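Local atomic coordinates of putative uncharacterized protein (Bacteroides vulgatus, PDB entry 4F7A), a protein that probably binds mucin O-glycans as a SusD-like nutrient-binding lipoprotein of the outer membrane. Residues Glu123-Ile128 against Ile135-Phe140; Glu153-Phe158 against Arg501-Thr506; Lys30-Asn35 against Leu118-Glu123; Trp46-Asn51 against Trp86-Asn91. All blocks are in the same frame, centred on the assembly; numbering follows the deposited sequence.

Interaction 1. Residues Glu123-Ile128 against Ile135-Phe140; sequences EAMHRI and IVYSKF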
# COMPACT_ATOMS: atom_id res chain seq x y z
N GLU A 123 -7.53 7.51 -4.17
CA GLU A 123 -7.12 6.39 -3.30
C GLU A 123 -7.04 5.06 -4.07
O GLU A 123 -6.08 4.32 -3.92
CB GLU A 123 -8.08 6.25 -2.10
CG GLU A 123 -7.90 4.94 -1.29
CD GLU A 123 -6.54 4.77 -0.68
OE1 GLU A 123 -5.78 5.77 -0.56
OE2 GLU A 123 -6.22 3.60 -0.30
N ALA A 124 -8.04 4.76 -4.89
CA ALA A 124 -8.05 3.53 -5.68
C ALA A 124 -6.97 3.53 -6.74
O ALA A 124 -6.25 2.55 -6.90
CB ALA A 124 -9.43 3.31 -6.36
N MSE A 125 -6.87 4.61 -7.50
CA MSE A 125 -6.10 4.55 -8.73
C MSE A 125 -4.61 4.83 -8.54
O MSE A 125 -3.81 4.43 -9.37
CB MSE A 125 -6.70 5.48 -9.78
CG MSE A 125 -8.15 5.13 -10.13
SE MSE A 125 -8.44 3.27 -10.53
CE MSE A 125 -7.60 3.24 -12.26
N HIS A 126 -4.21 5.51 -7.47
CA HIS A 126 -2.76 5.68 -7.25
C HIS A 126 -2.16 4.30 -6.97
O HIS A 126 -1.03 4.05 -7.36
CB HIS A 126 -2.44 6.72 -6.15
CG HIS A 126 -2.45 6.17 -4.75
ND1 HIS A 126 -3.61 5.92 -4.07
CD2 HIS A 126 -1.44 5.78 -3.94
CE1 HIS A 126 -3.32 5.43 -2.88
NE2 HIS A 126 -2.01 5.32 -2.78
N ARG A 127 -2.94 3.40 -6.35
CA ARG A 127 -2.49 2.02 -6.14
C ARG A 127 -2.24 1.25 -7.46
O ARG A 127 -1.34 0.41 -7.52
CB ARG A 127 -3.51 1.26 -5.29
CG ARG A 127 -3.54 1.70 -3.83
CD ARG A 127 -4.86 1.34 -3.14
NE ARG A 127 -5.27 -0.06 -3.22
CZ ARG A 127 -4.87 -1.04 -2.39
NH1 ARG A 127 -3.98 -0.84 -1.44
NH2 ARG A 127 -5.37 -2.27 -2.54
N ILE A 128 -3.00 1.59 -8.50
CA ILE A 128 -2.85 0.96 -9.82
C ILE A 128 -1.65 1.53 -10.59
O ILE A 128 -0.85 0.76 -11.12
CB ILE A 128 -4.17 1.09 -10.65
CG1 ILE A 128 -5.36 0.49 -9.86
CG2 ILE A 128 -4.02 0.44 -12.03
CD1 ILE A 128 -5.17 -0.98 -9.43
N ILE A 135 -1.35 4.42 -16.76
CA ILE A 135 -2.71 3.91 -16.60
C ILE A 135 -3.67 4.74 -17.43
O ILE A 135 -3.29 5.77 -18.00
CB ILE A 135 -3.16 3.94 -15.12
CG1 ILE A 135 -3.21 5.37 -14.56
CG2 ILE A 135 -2.24 3.02 -14.23
CD1 ILE A 135 -3.98 5.50 -13.17
N VAL A 136 -4.92 4.29 -17.50
CA VAL A 136 -5.99 5.10 -18.03
C VAL A 136 -6.65 5.83 -16.85
O VAL A 136 -7.17 5.18 -15.92
CB VAL A 136 -7.04 4.25 -18.80
CG1 VAL A 136 -8.19 5.14 -19.26
CG2 VAL A 136 -6.40 3.56 -20.00
N TYR A 137 -6.61 7.17 -16.87
CA TYR A 137 -7.17 7.95 -15.77
C TYR A 137 -7.76 9.26 -16.25
O TYR A 137 -9.00 9.37 -16.38
CB TYR A 137 -6.13 8.16 -14.67
CG TYR A 137 -6.70 8.77 -13.42
CD1 TYR A 137 -7.40 8.00 -12.51
CD2 TYR A 137 -6.55 10.13 -13.15
CE1 TYR A 137 -7.98 8.57 -11.37
CE2 TYR A 137 -7.11 10.70 -12.00
CZ TYR A 137 -7.82 9.91 -11.12
OH TYR A 137 -8.36 10.44 -9.98
N SER A 138 -6.92 10.25 -16.55
CA SER A 138 -7.45 11.60 -16.86
C SER A 138 -8.31 11.58 -18.12
O SER A 138 -9.20 12.42 -18.29
CB SER A 138 -6.32 12.64 -16.98
OG SER A 138 -5.63 12.49 -18.20
N LYS A 139 -8.07 10.61 -19.01
CA LYS A 139 -8.83 10.56 -20.26
C LYS A 139 -9.95 9.50 -20.27
O LYS A 139 -10.59 9.29 -21.29
CB LYS A 139 -7.87 10.39 -21.42
CG LYS A 139 -6.95 11.61 -21.54
CD LYS A 139 -5.95 11.53 -22.69
CE LYS A 139 -4.79 10.61 -22.35
NZ LYS A 139 -3.68 10.57 -23.42
N PHE A 140 -10.19 8.86 -19.14
CA PHE A 140 -11.24 7.84 -19.06
C PHE A 140 -12.60 8.42 -19.47
O PHE A 140 -12.97 9.52 -19.07
CB PHE A 140 -11.32 7.24 -17.67
CG PHE A 140 -12.29 6.09 -17.56
CD1 PHE A 140 -11.90 4.80 -17.93
CD2 PHE A 140 -13.59 6.29 -17.10
CE1 PHE A 140 -12.79 3.72 -17.84
CE2 PHE A 140 -14.49 5.22 -17.00
CZ PHE A 140 -14.09 3.94 -17.37

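Interaction 2. Residues Glu153-Phe158 against Arg501-Thr506; sequences EAYKAF and RLWWDT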
# COMPACT_ATOMS: atom_id res chain seq x y z
N GLU A 153 1.63 12.18 -15.59
CA GLU A 153 0.34 12.78 -15.89
C GLU A 153 -0.73 12.29 -14.93
O GLU A 153 -1.62 13.07 -14.55
CB GLU A 153 -0.07 12.49 -17.33
CG GLU A 153 0.73 13.32 -18.33
CD GLU A 153 0.74 12.75 -19.77
OE1 GLU A 153 0.22 11.64 -20.05
OE2 GLU A 153 1.30 13.42 -20.63
N ALA A 154 -0.70 11.00 -14.59
CA ALA A 154 -1.66 10.44 -13.61
C ALA A 154 -1.48 11.12 -12.26
O ALA A 154 -2.47 11.52 -11.63
CB ALA A 154 -1.52 8.92 -13.49
N TYR A 155 -0.23 11.22 -11.79
CA TYR A 155 0.05 11.93 -10.52
C TYR A 155 -0.44 13.38 -10.52
O TYR A 155 -1.10 13.85 -9.58
CB TYR A 155 1.54 11.83 -10.14
CG TYR A 155 1.75 10.65 -9.20
CD1 TYR A 155 1.75 9.34 -9.67
CD2 TYR A 155 1.90 10.83 -7.83
CE1 TYR A 155 1.90 8.24 -8.81
CE2 TYR A 155 2.07 9.74 -6.97
CZ TYR A 155 2.05 8.45 -7.46
OH TYR A 155 2.18 7.39 -6.58
N LYS A 156 -0.18 14.10 -11.61
CA LYS A 156 -0.65 15.46 -11.71
C LYS A 156 -2.19 15.47 -11.67
O LYS A 156 -2.77 16.32 -11.02
CB LYS A 156 -0.09 16.14 -12.96
CG LYS A 156 1.41 16.47 -12.77
CD LYS A 156 2.05 17.22 -13.93
CE LYS A 156 3.53 17.52 -13.61
NZ LYS A 156 4.23 18.20 -14.74
N ALA A 157 -2.83 14.53 -12.35
CA ALA A 157 -4.30 14.48 -12.29
C ALA A 157 -4.78 14.16 -10.86
O ALA A 157 -5.79 14.73 -10.39
CB ALA A 157 -4.86 13.46 -13.31
N PHE A 158 -4.06 13.30 -10.14
CA PHE A 158 -4.42 13.01 -8.74
C PHE A 158 -4.38 14.28 -7.90
O PHE A 158 -5.31 14.55 -7.12
CB PHE A 158 -3.50 12.00 -8.08
CG PHE A 158 -3.46 10.66 -8.72
CD1 PHE A 158 -4.52 10.15 -9.42
CD2 PHE A 158 -2.34 9.86 -8.54
CE1 PHE A 158 -4.45 8.90 -9.98
CE2 PHE A 158 -2.27 8.63 -9.08
CZ PHE A 158 -3.34 8.14 -9.81
N ARG A 501 11.91 0.51 -14.29
CA ARG A 501 11.56 1.45 -13.24
C ARG A 501 10.37 2.33 -13.62
O ARG A 501 10.30 2.88 -14.75
CB ARG A 501 12.76 2.35 -12.89
CG ARG A 501 13.93 1.64 -12.26
CD ARG A 501 14.97 2.63 -11.81
NE ARG A 501 16.22 1.96 -11.44
CZ ARG A 501 16.48 1.41 -10.27
NH1 ARG A 501 15.59 1.40 -9.27
NH2 ARG A 501 17.66 0.84 -10.07
N LEU A 502 9.49 2.54 -12.65
CA LEU A 502 8.41 3.51 -12.81
C LEU A 502 8.96 4.92 -12.70
O LEU A 502 10.09 5.12 -12.25
CB LEU A 502 7.31 3.24 -11.79
CG LEU A 502 6.71 1.84 -11.92
CD1 LEU A 502 5.56 1.68 -10.94
CD2 LEU A 502 6.26 1.58 -13.38
N TRP A 503 8.17 5.89 -13.17
CA TRP A 503 8.58 7.29 -13.20
C TRP A 503 9.11 7.80 -11.85
O TRP A 503 10.15 8.46 -11.79
CB TRP A 503 7.41 8.17 -13.70
CG TRP A 503 7.63 9.67 -13.57
CD1 TRP A 503 8.45 10.46 -14.33
CD2 TRP A 503 6.99 10.53 -12.63
NE1 TRP A 503 8.35 11.78 -13.91
CE2 TRP A 503 7.46 11.84 -12.87
CE3 TRP A 503 6.03 10.34 -11.63
CZ2 TRP A 503 7.01 12.95 -12.13
CZ3 TRP A 503 5.61 11.43 -10.88
CH2 TRP A 503 6.09 12.72 -11.14
N TRP A 504 8.42 7.48 -10.75
CA TRP A 504 8.86 7.95 -9.42
C TRP A 504 10.04 7.21 -8.81
O TRP A 504 10.54 7.63 -7.77
CB TRP A 504 7.72 8.03 -8.41
CG TRP A 504 6.79 6.83 -8.27
CD1 TRP A 504 5.44 6.83 -8.51
CD2 TRP A 504 7.10 5.51 -7.77
NE1 TRP A 504 4.91 5.61 -8.22
CE2 TRP A 504 5.89 4.78 -7.78
CE3 TRP A 504 8.26 4.89 -7.34
CZ2 TRP A 504 5.82 3.46 -7.34
CZ3 TRP A 504 8.20 3.59 -6.93
CH2 TRP A 504 6.99 2.87 -6.94
N ASP A 505 10.50 6.17 -9.49
CA ASP A 505 11.61 5.33 -9.06
C ASP A 505 12.85 5.78 -9.82
O ASP A 505 13.01 5.46 -11.00
CB ASP A 505 11.26 3.86 -9.38
CG ASP A 505 12.37 2.88 -9.06
OD1 ASP A 505 13.46 3.30 -8.59
OD2 ASP A 505 12.14 1.67 -9.27
N THR A 506 13.70 6.55 -9.15
CA THR A 506 14.92 7.08 -9.77
C THR A 506 16.13 6.20 -9.49
O THR A 506 17.21 6.43 -10.01
CB THR A 506 15.24 8.49 -9.25
OG1 THR A 506 15.42 8.43 -7.83
CG2 THR A 506 14.10 9.45 -9.57

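Interaction 3. Residues Lys30-Asn35 against Leu118-Glu123; sequences KGIYFN and LILKVE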
# COMPACT_ATOMS: atom_id res chain seq x y z
N LYS A 30 -15.63 -0.97 -1.16
CA LYS A 30 -15.34 -2.41 -1.12
C LYS A 30 -14.27 -2.82 -2.13
O LYS A 30 -13.71 -3.90 -2.03
CB LYS A 30 -16.60 -3.22 -1.39
CG LYS A 30 -17.61 -3.11 -0.27
CD LYS A 30 -18.81 -4.04 -0.51
CE LYS A 30 -19.75 -4.02 0.69
NZ LYS A 30 -21.03 -4.77 0.47
N GLY A 31 -14.02 -1.96 -3.11
CA GLY A 31 -13.19 -2.31 -4.25
C GLY A 31 -11.75 -1.81 -4.19
O GLY A 31 -10.99 -2.07 -5.11
N ILE A 32 -11.39 -1.09 -3.14
CA ILE A 32 -10.00 -0.58 -2.99
C ILE A 32 -9.06 -1.72 -2.52
O ILE A 32 -8.21 -2.16 -3.29
CB ILE A 32 -9.93 0.64 -2.04
CG1 ILE A 32 -10.76 1.80 -2.61
CG2 ILE A 32 -8.45 1.06 -1.78
CD1 ILE A 32 -11.12 2.90 -1.55
N TYR A 33 -9.20 -2.16 -1.26
CA TYR A 33 -8.61 -3.44 -0.74
C TYR A 33 -9.65 -4.48 -1.11
O TYR A 33 -10.57 -4.81 -0.32
CB TYR A 33 -8.43 -3.35 0.75
CG TYR A 33 -7.53 -4.37 1.45
CD1 TYR A 33 -6.14 -4.29 1.38
CD2 TYR A 33 -8.07 -5.33 2.28
CE1 TYR A 33 -5.32 -5.16 2.08
CE2 TYR A 33 -7.27 -6.20 2.98
CZ TYR A 33 -5.90 -6.11 2.89
OH TYR A 33 -5.13 -6.98 3.62
N PHE A 34 -9.52 -4.91 -2.35
CA PHE A 34 -10.64 -5.39 -3.13
C PHE A 34 -11.30 -6.59 -2.50
O PHE A 34 -10.67 -7.61 -2.28
CB PHE A 34 -10.16 -5.77 -4.54
CG PHE A 34 -11.26 -6.15 -5.48
CD1 PHE A 34 -11.76 -7.44 -5.49
CD2 PHE A 34 -11.79 -5.22 -6.36
CE1 PHE A 34 -12.77 -7.80 -6.34
CE2 PHE A 34 -12.82 -5.58 -7.22
CZ PHE A 34 -13.30 -6.87 -7.22
N ASN A 35 -12.59 -6.46 -2.19
CA ASN A 35 -13.38 -7.64 -1.83
C ASN A 35 -14.84 -7.45 -2.19
O ASN A 35 -15.76 -7.76 -1.42
CB ASN A 35 -13.18 -8.02 -0.37
CG ASN A 35 -13.32 -9.52 -0.13
OD1 ASN A 35 -13.06 -10.33 -1.04
ND2 ASN A 35 -13.69 -9.90 1.09
N LEU A 118 -14.05 11.93 -5.41
CA LEU A 118 -12.73 12.25 -5.96
C LEU A 118 -11.62 11.66 -5.10
O LEU A 118 -10.67 11.09 -5.63
CB LEU A 118 -12.53 13.76 -6.09
CG LEU A 118 -13.38 14.38 -7.20
CD1 LEU A 118 -13.14 15.89 -7.29
CD2 LEU A 118 -13.11 13.73 -8.53
N ILE A 119 -11.75 11.81 -3.79
CA ILE A 119 -10.75 11.26 -2.85
C ILE A 119 -10.67 9.74 -3.01
O ILE A 119 -9.59 9.16 -3.12
CB ILE A 119 -11.05 11.70 -1.39
CG1 ILE A 119 -10.92 13.23 -1.26
CG2 ILE A 119 -10.07 11.02 -0.38
CD1 ILE A 119 -11.72 13.85 -0.14
N LEU A 120 -11.82 9.08 -3.00
CA LEU A 120 -11.81 7.63 -3.18
C LEU A 120 -11.21 7.21 -4.53
O LEU A 120 -10.54 6.19 -4.64
CB LEU A 120 -13.22 7.07 -3.04
CG LEU A 120 -13.85 7.16 -1.67
CD1 LEU A 120 -15.34 6.72 -1.78
CD2 LEU A 120 -13.06 6.34 -0.61
N LYS A 121 -11.47 7.99 -5.58
CA LYS A 121 -10.97 7.67 -6.92
C LYS A 121 -9.44 7.73 -6.96
O LYS A 121 -8.77 6.86 -7.54
CB LYS A 121 -11.62 8.62 -7.92
CG LYS A 121 -11.32 8.31 -9.36
CD LYS A 121 -12.25 9.05 -10.32
CE LYS A 121 -12.01 10.55 -10.35
NZ LYS A 121 -12.98 11.31 -11.25
N VAL A 122 -8.89 8.74 -6.29
CA VAL A 122 -7.43 8.87 -6.19
C VAL A 122 -6.86 7.78 -5.29
O VAL A 122 -5.82 7.18 -5.62
CB VAL A 122 -7.01 10.25 -5.64
CG1 VAL A 122 -5.50 10.28 -5.38
CG2 VAL A 122 -7.43 11.34 -6.57
N GLU A 123 -7.53 7.51 -4.17
CA GLU A 123 -7.12 6.39 -3.30
C GLU A 123 -7.04 5.06 -4.07
O GLU A 123 -6.08 4.32 -3.92
CB GLU A 123 -8.08 6.25 -2.10
CG GLU A 123 -7.90 4.94 -1.29
CD GLU A 123 -6.54 4.77 -0.68
OE1 GLU A 123 -5.78 5.77 -0.56
OE2 GLU A 123 -6.22 3.60 -0.30

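Interaction 4. Residues Trp46-Asn51 against Trp86-Asn91; sequences WQTFQN and WNYTYN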
# COMPACT_ATOMS: atom_id res chain seq x y z
N TRP A 46 -9.27 -11.18 -4.50
CA TRP A 46 -8.28 -10.41 -3.76
C TRP A 46 -6.95 -11.16 -3.68
O TRP A 46 -5.88 -10.53 -3.69
CB TRP A 46 -8.79 -10.07 -2.36
CG TRP A 46 -7.80 -9.27 -1.58
CD1 TRP A 46 -7.61 -7.92 -1.65
CD2 TRP A 46 -6.82 -9.77 -0.67
NE1 TRP A 46 -6.61 -7.55 -0.82
CE2 TRP A 46 -6.10 -8.66 -0.19
CE3 TRP A 46 -6.53 -11.04 -0.16
CZ2 TRP A 46 -5.05 -8.78 0.73
CZ3 TRP A 46 -5.49 -11.15 0.80
CH2 TRP A 46 -4.76 -10.03 1.20
N GLN A 47 -6.99 -12.49 -3.64
CA GLN A 47 -5.78 -13.26 -3.48
C GLN A 47 -4.79 -12.97 -4.61
O GLN A 47 -3.59 -12.83 -4.35
CB GLN A 47 -6.05 -14.76 -3.37
CG GLN A 47 -4.76 -15.60 -3.16
CD GLN A 47 -5.02 -17.11 -3.20
OE1 GLN A 47 -5.86 -17.57 -3.97
NE2 GLN A 47 -4.28 -17.87 -2.40
N THR A 48 -5.28 -12.85 -5.85
CA THR A 48 -4.41 -12.46 -6.99
C THR A 48 -4.29 -10.96 -7.22
O THR A 48 -3.28 -10.49 -7.76
CB THR A 48 -4.84 -13.16 -8.32
OG1 THR A 48 -6.11 -12.66 -8.74
CG2 THR A 48 -4.93 -14.70 -8.13
N PHE A 49 -5.30 -10.20 -6.83
CA PHE A 49 -5.25 -8.72 -6.84
C PHE A 49 -3.99 -8.23 -6.12
O PHE A 49 -3.17 -7.50 -6.68
CB PHE A 49 -6.52 -8.16 -6.15
CG PHE A 49 -6.76 -6.66 -6.34
CD1 PHE A 49 -6.04 -5.71 -5.66
CD2 PHE A 49 -7.79 -6.22 -7.17
CE1 PHE A 49 -6.30 -4.35 -5.83
CE2 PHE A 49 -8.06 -4.88 -7.33
CZ PHE A 49 -7.31 -3.94 -6.68
N GLN A 50 -3.82 -8.72 -4.90
CA GLN A 50 -2.77 -8.23 -4.04
C GLN A 50 -1.94 -9.27 -3.30
O GLN A 50 -0.73 -9.07 -3.12
CB GLN A 50 -3.45 -7.25 -3.07
CG GLN A 50 -2.75 -6.94 -1.84
CD GLN A 50 -3.23 -5.64 -1.19
OE1 GLN A 50 -4.24 -5.01 -1.59
NE2 GLN A 50 -2.51 -5.25 -0.18
N ASN A 51 -2.56 -10.34 -2.79
CA ASN A 51 -1.84 -11.19 -1.83
C ASN A 51 -0.67 -11.94 -2.45
O ASN A 51 0.40 -12.05 -1.83
CB ASN A 51 -2.76 -12.17 -1.11
CG ASN A 51 -2.13 -12.74 0.14
OD1 ASN A 51 -2.05 -13.95 0.29
ND2 ASN A 51 -1.68 -11.85 1.07
N TRP A 86 -5.19 -4.55 -12.12
CA TRP A 86 -5.71 -3.85 -13.30
C TRP A 86 -7.14 -4.32 -13.67
O TRP A 86 -8.08 -3.52 -13.72
CB TRP A 86 -4.78 -4.05 -14.52
CG TRP A 86 -5.23 -3.29 -15.74
CD1 TRP A 86 -6.27 -3.62 -16.56
CD2 TRP A 86 -4.66 -2.08 -16.27
NE1 TRP A 86 -6.39 -2.68 -17.56
CE2 TRP A 86 -5.42 -1.73 -17.40
CE3 TRP A 86 -3.58 -1.27 -15.89
CZ2 TRP A 86 -5.14 -0.59 -18.17
CZ3 TRP A 86 -3.33 -0.10 -16.65
CH2 TRP A 86 -4.09 0.22 -17.77
N ASN A 87 -7.29 -5.63 -13.87
CA ASN A 87 -8.52 -6.18 -14.43
C ASN A 87 -9.74 -5.91 -13.53
O ASN A 87 -10.80 -5.43 -13.98
CB ASN A 87 -8.39 -7.68 -14.67
CG ASN A 87 -7.38 -8.04 -15.77
OD1 ASN A 87 -6.98 -7.18 -16.57
ND2 ASN A 87 -6.98 -9.32 -15.82
N TYR A 88 -9.59 -6.22 -12.25
CA TYR A 88 -10.69 -6.07 -11.31
C TYR A 88 -11.06 -4.61 -11.10
O TYR A 88 -12.23 -4.27 -11.00
CB TYR A 88 -10.37 -6.78 -9.98
CG TYR A 88 -10.30 -8.29 -10.13
CD1 TYR A 88 -11.25 -8.99 -10.87
CD2 TYR A 88 -9.28 -9.03 -9.52
CE1 TYR A 88 -11.18 -10.38 -11.02
CE2 TYR A 88 -9.22 -10.43 -9.64
CZ TYR A 88 -10.16 -11.09 -10.40
OH TYR A 88 -10.11 -12.47 -10.54
N THR A 89 -10.06 -3.74 -11.04
CA THR A 89 -10.30 -2.35 -10.81
C THR A 89 -11.01 -1.71 -12.02
O THR A 89 -12.01 -1.02 -11.86
CB THR A 89 -9.02 -1.58 -10.46
OG1 THR A 89 -8.43 -2.15 -9.27
CG2 THR A 89 -9.34 -0.13 -10.20
N TYR A 90 -10.52 -1.98 -13.23
CA TYR A 90 -11.15 -1.42 -14.42
C TYR A 90 -12.48 -2.09 -14.77
O TYR A 90 -13.37 -1.43 -15.28
CB TYR A 90 -10.20 -1.47 -15.61
CG TYR A 90 -9.19 -0.34 -15.56
CD1 TYR A 90 -9.58 0.98 -15.79
CD2 TYR A 90 -7.86 -0.60 -15.27
CE1 TYR A 90 -8.64 2.02 -15.74
CE2 TYR A 90 -6.92 0.41 -15.22
CZ TYR A 90 -7.31 1.72 -15.45
OH TYR A 90 -6.37 2.72 -15.41
N ASN A 91 -12.63 -3.37 -14.46
CA ASN A 91 -13.91 -4.03 -14.74
C ASN A 91 -15.02 -3.58 -13.81
O ASN A 91 -16.15 -3.39 -14.26
CB ASN A 91 -13.76 -5.56 -14.68
CG ASN A 91 -13.11 -6.12 -15.92
OD1 ASN A 91 -13.09 -5.46 -16.95
ND2 ASN A 91 -12.55 -7.31 -15.83
O HOH W 1 -8.26 -14.20 -9.11

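Interaction 1. Residues Glu123-Ile128 against Ile135-Phe140
Met125 faces Tyr137 and Ile128 faces Ile135 where the loop after helix 111-132 folds back along that helix, with CA atoms 7.9 Å apart for Met125 and Tyr137 and 7.4 Å apart for Ile128 and Ile135. Met125, built as selenomethionine, meets Tyr137 with the root of its side chain: CG lies 3.7 Å from Tyr137 CE1, at the ring edge and near the ring plane, and CB is as close to the same carbon. Bends at chi2 (-49°) and chi3 (-73°) then curl the chain around, so that Met125 CE ends 4.2 Å from Val136 O, a carbonyl hydrogen-bonded to Tyr90. Nearer the end of the helix, Ile128 and Ile135 cross at about a right angle, their CG2 methyls 3.8 Å apart, while Ile135 CD1 reaches over to Met125 O at 4.0 Å. With CG opposite its own backbone N (chi1 -171°), Tyr137 holds its ring toward the helix and hands its hydroxyl to Asp161 on helix 151-174. The backbone bond from Phe140 N to Tyr137 O closes a type I turn just beyond. An alanine at Tyr137 is likely to open a gap beside Met125 CB and CG and to deprive Asp161 of its phenol partner. No hydrogen bond crosses between the two segments; apolar packing alone joins them. This is the connection between two successive, roughly antiparallel helices, 111-132 and 151-174, in the TPR-like helical fold of SusD proteins, its loop tucked against the pair.

Interaction 2. Residues Glu153-Phe158 against Arg501-Thr506
Tyr155 projects from helix 151-174 against two consecutive tryptophans, Trp503 and Trp504, of the C-terminal loop. Its chi1 of -94° is swung well past the usual staggered position, which carries the phenol toward Trp504. The ring passes the pyrrole part of that indole obliquely: Tyr155 CE1 is 3.8 Å from Trp504 CD1, and the planes are inclined at 74°. Tyr155 OH and Trp504 NE1 lie 3.6 Å apart with no hydrogen bond between them; each bonds instead to Asp130 OD1, so one carboxylate oxygen serves both groups. Trp503 has CG opposite its backbone N (chi1 171°) and reaches back to the helix, bringing CZ3 to 4.2 Å from Tyr155 CB. Behind the phenol, Phe158 CD2 sits 4.2 Å above the centre of the Tyr155 ring. The loop itself is shaped by a type I turn from Leu502 to Asp505 and by a salt bridge from Arg501 NH1 to Asp505 OD1 of 2.9 Å, met on the syn side of the carboxylate; Asp505 is also paired with Arg469. Helix 111-132 supplies Asp130 and Thr129 to this junction, helix 193-210 lays Leu207 on Tyr155 and Phe158, and Arg210 of the same helix touches Trp504, so the C-terminal loop packs where three helices meet.

Interaction 3. Residues Lys30-Asn35 against Leu118-Glu123
Ile32 packs a methyl group against a carboxylate oxygen: its CG2 lies 3.7 Å from OE2 of the buried Glu123, and no hydrogen bond joins the two segments. The glutamate chain is bent at chi2 (61°), which folds it across the isoleucine at about a right angle and sets Glu123 CG 3.8 Å from Ile32 CD1. The two branches of Ile32 divide the work. CG1, lying beside the backbone N at chi1 -62°, carries CD1 toward helix 111-132, where it comes within 4.1 Å of Leu120 CD2, whereas CG2 is directed at the acid. Leu331 of strand 329-332 touches both Ile32 and Glu123 and adds to the apolar surroundings. Cutting Ile32 back to an alanine would probably open a gap between Leu120 and the Glu123 side chain and let the carboxylate turn more freely. The carbonyl of Ile32 accepts a hydrogen bond from Arg127 NH2, tying the loop after helix 15-30 to the next turn of helix 111-132. The guanidinium of Arg127 is itself salt-bridged to Glu434; apolar packing by Ile32 may favour a protonated Glu123, while the nearby positive charge would work against this.

Interaction 4. Residues Trp46-Asn51 against Trp86-Asn91
Phe49 and Tyr88 mark the crossing of helix 44-51 with helix 84-104, whose local axes pass 10.0 Å apart at -112°. Their side chains slide past each other in opposite directions, Phe49 CD2 resting 3.9 Å from Tyr88 CB, which lies at the edge of the phenyl ring and in its plane. With CG opposite the backbone N (chi1 -168°), the Phe49 ring reaches toward the partner helix edge-first, and its far end, CZ, comes within 3.3 Å of Thr89 OG1. That hydroxyl bonds to Ala85 O within its own helix, so it meets the phenyl edge by packing alone. In this steep helix-helix crossing of the SusD-like helical fold, the shorter helix carries a wider pi-type turn, with a weak 3.4 Å bond from Asn51 N to Trp46 O. On the outer side the contact turns polar. A water bridges the helices, 2.7 Å from Thr48 OG1 and 2.9 Å from Tyr88 OH, lying in the plane of the Tyr88 ring. Thr48 OG1 also hydrogen-bonds to Ser84 at the start of helix 84-104 and stands 3.9 Å from Tyr88 CE2, at the ring edge. Phe34 packs its ring against those of both Phe49 and Tyr88, and Met436 of helix 435-445 touches Phe49.

Helix 111-132 ties the set together: interactions 1 and 3 share it and Glu123, their centres about 11 Å apart. Along the chain, interaction 4 is nested within the loop closed by interaction 3; interaction 1 follows, and interaction 2 then brings the distant C-terminal loop onto helix 151-174. Interactions 1 and 2, also about 11 Å apart between centres, meet through Phe158, which packs on His126 and Tyr137. Arg127 reaches both Ile32 O and Gln50 OE1, linking interactions 1, 3 and 4. Interactions 2 and 4 do not touch, their centres being about 21 Å apart. The contacts thus join the early part of the chain and the C-terminal loop to the same group of helices.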